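Local structure of antitoxin VapB2 (Rickettsia felis, 3ZVK) at residues F[6-10]-F[11-15]. The protein neutralises its cognate toxin VapC2, partially inhibiting the RNase activity of that toxin, and binds DNA, probably of their own promoter, in complex with it. Sequence-based numbering, arbitrary orientation.
Sequences IFMNG and QSQAV. With nucleotides of chain I.
The methyl of Ala14 sits over one face of the Phe7 ring, CB lying 3.9 Å from the ring centroid and shifted toward its rim, a CH-pi contact within a hydrogen-bonded antiparallel pair. With CG of Phe7 set between the backbone N and the carbonyl carbon (chi1 68°), the ring folds back across the neighbouring strand; Arg16 of the same chain adds a cation-pi contact. Hydrogen bonds from Phe7 N to Ala14 O (2.8 Å) and from Ala14 N to Phe7 O (2.7 Å) join the backbones. A second such pair, Asn9 with Ser12, closes a type II' turn whose first corner is Gly10, with phi 68°, a conformation glycine adopts readily. The result is a beta hairpin with a two-residue loop (Gly10 and Gln11) in the SpoVT-AbrB/MazE domain, its tip at the DNA bases and Gln13 to Val15 continuing the sheet into the second subunit. At this tip the Gln11 amide N donates to N7 of DG2 of chain I at 3.0 Å, a bond independent of the side chain. That side chain starts with CB against C8 of DA1 of chain I (3.4 Å), passes N7 of that base with CG, then bends at chi2 (46°), returning CD and NE2 to the Gly10 carbonyl carbon; OE1 lies 3.7 Å from Gly10 O, and NE2 also nears DG2 O6. Ser12 OG donates to DG2 OP2 at 3.0 Å, whereas Asn9 ND2 hydrogen-bonds to O4 of a further thymine. Ile6 CG2 packs on Gln13 CG at 3.6 Å, while Gln13 NE2 hydrogen-bonds to Phe23 O of the second subunit.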
ATOM      1  N   ILE F   6     -25.128  -7.224  10.929  1.00 47.92           N
ATOM      2  CA  ILE F   6     -25.641  -6.000  11.536  1.00 48.53           C
ATOM      3  C   ILE F   6     -25.502  -6.170  13.059  1.00 54.39           C
ATOM      4  O   ILE F   6     -25.827  -7.234  13.595  1.00 54.34           O
ATOM      5  CB  ILE F   6     -27.087  -5.686  11.073  1.00 52.16           C
ATOM      6  CG1 ILE F   6     -27.067  -5.110   9.654  1.00 52.11           C
ATOM      7  CG2 ILE F   6     -27.782  -4.700  12.014  1.00 53.65           C
ATOM      8  CD1 ILE F   6     -28.084  -5.635   8.821  1.00 63.79           C
ATOM      9  N   PHE F   7     -24.935  -5.157  13.734  1.00 51.40           N
ATOM     10  CA  PHE F   7     -24.741  -5.180  15.184  1.00 51.73           C
ATOM     11  C   PHE F   7     -24.984  -3.784  15.742  1.00 57.25           C
ATOM     12  O   PHE F   7     -25.177  -2.845  14.979  1.00 56.10           O
ATOM     13  CB  PHE F   7     -23.332  -5.730  15.542  1.00 52.11           C
ATOM     14  CG  PHE F   7     -22.186  -4.837  15.139  1.00 51.46           C
ATOM     15  CD1 PHE F   7     -21.708  -4.836  13.831  1.00 50.30           C
ATOM     16  CD2 PHE F   7     -21.604  -3.969  16.060  1.00 53.89           C
ATOM     17  CE1 PHE F   7     -20.675  -3.981  13.448  1.00 51.16           C
ATOM     18  CE2 PHE F   7     -20.567  -3.117  15.677  1.00 53.08           C
ATOM     19  CZ  PHE F   7     -20.109  -3.131  14.374  1.00 49.99           C
ATOM     20  N   MET F   8     -25.003  -3.645  17.061  1.00 59.82           N
ATOM     21  CA  MET F   8     -25.220  -2.357  17.724  1.00 61.96           C
ATOM     22  C   MET F   8     -23.909  -1.796  18.248  1.00 64.33           C
ATOM     23  O   MET F   8     -23.076  -2.527  18.813  1.00 63.01           O
ATOM     24  CB  MET F   8     -26.230  -2.471  18.879  1.00 67.65           C
ATOM     25  CG  MET F   8     -27.642  -2.862  18.440  1.00 74.58           C
ATOM     26  SD  MET F   8     -28.408  -1.735  17.237  1.00 80.99           S
ATOM     27  CE  MET F   8     -30.023  -2.533  17.018  1.00 79.64           C
ATOM     28  N   ASN F   9     -23.718  -0.497  18.015  1.00 59.72           N
ATOM     29  CA  ASN F   9     -22.590   0.290  18.486  1.00 58.71           C
ATOM     30  C   ASN F   9     -23.231   1.496  19.126  1.00 65.17           C
ATOM     31  O   ASN F   9     -23.795   2.336  18.415  1.00 64.47           O
ATOM     32  CB  ASN F   9     -21.655   0.684  17.354  1.00 53.02           C
ATOM     33  CG  ASN F   9     -20.357   1.270  17.861  1.00 64.82           C
ATOM     34  OD1 ASN F   9     -20.013   2.402  17.539  1.00 50.64           O
ATOM     35  ND2 ASN F   9     -19.609   0.516  18.686  1.00 55.11           N
ATOM     36  N   GLY F  10     -23.259   1.499  20.463  1.00 63.13           N
ATOM     37  CA  GLY F  10     -23.948   2.522  21.231  1.00 64.44           C
ATOM     38  C   GLY F  10     -25.431   2.351  21.000  1.00 70.51           C
ATOM     39  O   GLY F  10     -25.960   1.237  21.103  1.00 69.26           O
ATOM     40  N   GLN F  11     -26.093   3.444  20.610  1.00 70.14           N
ATOM     41  CA  GLN F  11     -27.519   3.452  20.297  1.00 71.71           C
ATOM     42  C   GLN F  11     -27.737   3.437  18.773  1.00 74.72           C
ATOM     43  O   GLN F  11     -28.861   3.606  18.286  1.00 76.08           O
ATOM     44  CB  GLN F  11     -28.190   4.655  20.964  1.00 75.38           C
ATOM     45  CG  GLN F  11     -28.898   4.339  22.286  1.00 89.72           C
ATOM     46  CD  GLN F  11     -28.085   3.479  23.224  1.00102.76           C
ATOM     47  OE1 GLN F  11     -28.478   2.357  23.549  1.00 94.13           O
ATOM     48  NE2 GLN F  11     -26.912   3.958  23.638  1.00 95.57           N
ATOM     49  N   SER F  12     -26.645   3.212  18.032  1.00 67.29           N
ATOM     50  CA  SER F  12     -26.637   3.172  16.581  1.00 64.24           C
ATOM     51  C   SER F  12     -26.516   1.748  16.086  1.00 64.71           C
ATOM     52  O   SER F  12     -25.921   0.888  16.743  1.00 65.24           O
ATOM     53  CB  SER F  12     -25.466   3.984  16.035  1.00 65.05           C
ATOM     54  OG  SER F  12     -25.553   5.374  16.301  1.00 72.23           O
ATOM     55  N   GLN F  13     -27.055   1.514  14.903  1.00 57.55           N
ATOM     56  CA  GLN F  13     -26.933   0.245  14.209  1.00 54.95           C
ATOM     57  C   GLN F  13     -25.660   0.312  13.359  1.00 53.14           C
ATOM     58  O   GLN F  13     -25.299   1.382  12.874  1.00 51.17           O
ATOM     59  CB  GLN F  13     -28.137   0.061  13.295  1.00 56.90           C
ATOM     60  CG  GLN F  13     -28.514  -1.382  13.130  1.00 66.59           C
ATOM     61  CD  GLN F  13     -29.598  -1.521  12.115  1.00 74.45           C
ATOM     62  OE1 GLN F  13     -29.407  -1.245  10.924  1.00 72.12           O
ATOM     63  NE2 GLN F  13     -30.746  -1.972  12.569  1.00 59.33           N
ATOM     64  N   ALA F  14     -24.973  -0.808  13.174  1.00 49.32           N
ATOM     65  CA  ALA F  14     -23.753  -0.816  12.356  1.00 47.04           C
ATOM     66  C   ALA F  14     -23.655  -2.083  11.535  1.00 50.02           C
ATOM     67  O   ALA F  14     -24.265  -3.091  11.897  1.00 49.71           O
ATOM     68  CB  ALA F  14     -22.510  -0.629  13.233  1.00 47.13           C
ATOM     69  N   VAL F  15     -22.905  -2.025  10.418  1.00 46.75           N
ATOM     70  CA  VAL F  15     -22.656  -3.172   9.520  1.00 45.34           C
ATOM     71  C   VAL F  15     -21.160  -3.510   9.579  1.00 47.19           C
ATOM     72  O   VAL F  15     -20.334  -2.631   9.383  1.00 45.65           O
ATOM     73  CB  VAL F  15     -23.153  -2.911   8.070  1.00 47.98           C
ATOM     74  CG1 VAL F  15     -22.878  -4.092   7.155  1.00 46.60           C
ATOM     75  CG2 VAL F  15     -24.630  -2.584   8.051  1.00 49.15           C
TER
ATOM     76  P    DG I   2     -28.238   7.528  14.683  1.00 77.48           P
ATOM     77  OP1  DG I   2     -28.731   8.052  13.381  1.00 78.78           O
ATOM     78  OP2  DG I   2     -28.198   6.077  14.987  1.00 74.00           O
ATOM     79  O5'  DG I   2     -26.762   8.076  14.926  1.00 75.55           O
ATOM     80  C5'  DG I   2     -26.409   9.449  15.041  1.00 77.32           C
ATOM     81  C4'  DG I   2     -25.186   9.596  15.929  1.00 76.81           C
ATOM     82  O4'  DG I   2     -25.499   9.041  17.226  1.00 77.02           O
ATOM     83  C3'  DG I   2     -23.904   8.881  15.488  1.00 73.40           C
ATOM     84  O3'  DG I   2     -22.935   9.827  15.041  1.00 75.06           O
ATOM     85  C2'  DG I   2     -23.430   8.122  16.725  1.00 71.96           C
ATOM     86  C1'  DG I   2     -24.269   8.738  17.825  1.00 75.64           C
ATOM     87  N9   DG I   2     -24.452   7.912  19.016  1.00 76.69           N
ATOM     88  C8   DG I   2     -25.309   6.849  19.219  1.00 76.32           C
ATOM     89  N7   DG I   2     -25.208   6.311  20.406  1.00 76.90           N
ATOM     90  C5   DG I   2     -24.218   7.056  21.030  1.00 78.25           C
ATOM     91  C6   DG I   2     -23.677   6.971  22.347  1.00 79.51           C
ATOM     92  O6   DG I   2     -23.965   6.159  23.240  1.00 79.69           O
ATOM     93  N1   DG I   2     -22.707   7.956  22.587  1.00 80.91           N
ATOM     94  C2   DG I   2     -22.315   8.916  21.669  1.00 81.52           C
ATOM     95  N2   DG I   2     -21.368   9.787  22.036  1.00 83.92           N
ATOM     96  N3   DG I   2     -22.810   9.003  20.441  1.00 80.29           N
ATOM     97  C4   DG I   2     -23.750   8.048  20.188  1.00 78.45           C
ATOM     98  P    DT I   3     -21.571   9.502  14.246  1.00 73.40           P
ATOM     99  OP1  DT I   3     -21.312  10.646  13.336  1.00 75.87           O
ATOM    100  OP2  DT I   3     -21.622   8.139  13.664  1.00 69.93           O
ATOM    101  O5'  DT I   3     -20.465   9.542  15.397  1.00 74.70           O
ATOM    102  C5'  DT I   3     -20.229  10.736  16.166  1.00 79.55           C
ATOM    103  C4'  DT I   3     -19.315  10.491  17.350  1.00 80.35           C
ATOM    104  O4'  DT I   3     -19.980   9.691  18.355  1.00 80.03           O
ATOM    105  C3'  DT I   3     -18.029   9.762  17.008  1.00 78.92           C
ATOM    106  O3'  DT I   3     -16.942  10.566  17.416  1.00 82.98           O
ATOM    107  C2'  DT I   3     -18.106   8.440  17.766  1.00 76.26           C
ATOM    108  C1'  DT I   3     -19.019   8.828  18.923  1.00 78.96           C
ATOM    109  N1   DT I   3     -19.681   7.686  19.656  1.00 78.04           N
ATOM    110  C2   DT I   3     -19.352   7.416  20.981  1.00 78.56           C
ATOM    111  O2   DT I   3     -18.574   8.072  21.649  1.00 80.42           O
ATOM    112  N3   DT I   3     -20.036   6.354  21.533  1.00 77.56           N
ATOM    113  C4   DT I   3     -20.957   5.518  20.903  1.00 75.36           C
ATOM    114  O4   DT I   3     -21.462   4.597  21.542  1.00 74.48           O
ATOM    115  C5   DT I   3     -21.246   5.850  19.518  1.00 74.52           C
ATOM    116  C7   DT I   3     -22.229   5.066  18.706  1.00 72.40           C
ATOM    117  C6   DT I   3     -20.611   6.901  18.976  1.00 76.01           C
ATOM    118  P    DA I   1     -33.452   6.452  19.018  1.00101.87           P
ATOM    119  OP1  DA I   1     -34.589   7.428  18.975  1.00104.93           O
ATOM    120  OP2  DA I   1     -33.577   5.435  17.943  1.00 99.37           O
ATOM    121  O5'  DA I   1     -32.029   7.162  18.819  1.00 98.40           O
ATOM    122  C5'  DA I   1     -32.045   8.236  17.874  1.00 96.67           C
ATOM    123  C4'  DA I   1     -30.651   8.709  17.526  1.00 91.56           C
ATOM    124  O4'  DA I   1     -30.020   9.256  18.696  1.00 91.39           O
ATOM    125  C3'  DA I   1     -29.711   7.668  16.938  1.00 85.56           C
ATOM    126  O3'  DA I   1     -29.139   8.257  15.779  1.00 83.27           O
ATOM    127  C2'  DA I   1     -28.669   7.474  18.029  1.00 84.40           C
ATOM    128  C1'  DA I   1     -28.691   8.830  18.721  1.00 87.76           C
ATOM    129  N9   DA I   1     -28.308   8.760  20.115  1.00 88.19           N
ATOM    130  C8   DA I   1     -28.895   8.013  21.096  1.00 88.80           C
ATOM    131  N7   DA I   1     -28.302   8.112  22.255  1.00 90.66           N
ATOM    132  C5   DA I   1     -27.273   9.015  22.022  1.00 91.00           C
ATOM    133  C6   DA I   1     -26.272   9.569  22.863  1.00 92.42           C
ATOM    134  N6   DA I   1     -26.155   9.272  24.166  1.00 93.69           N
ATOM    135  N1   DA I   1     -25.382  10.424  22.290  1.00 92.38           N
ATOM    136  C2   DA I   1     -25.504  10.743  20.981  1.00 90.60           C
ATOM    137  N3   DA I   1     -26.410  10.296  20.103  1.00 88.76           N
ATOM    138  C4   DA I   1     -27.255   9.417  20.689  1.00 89.02           C
TER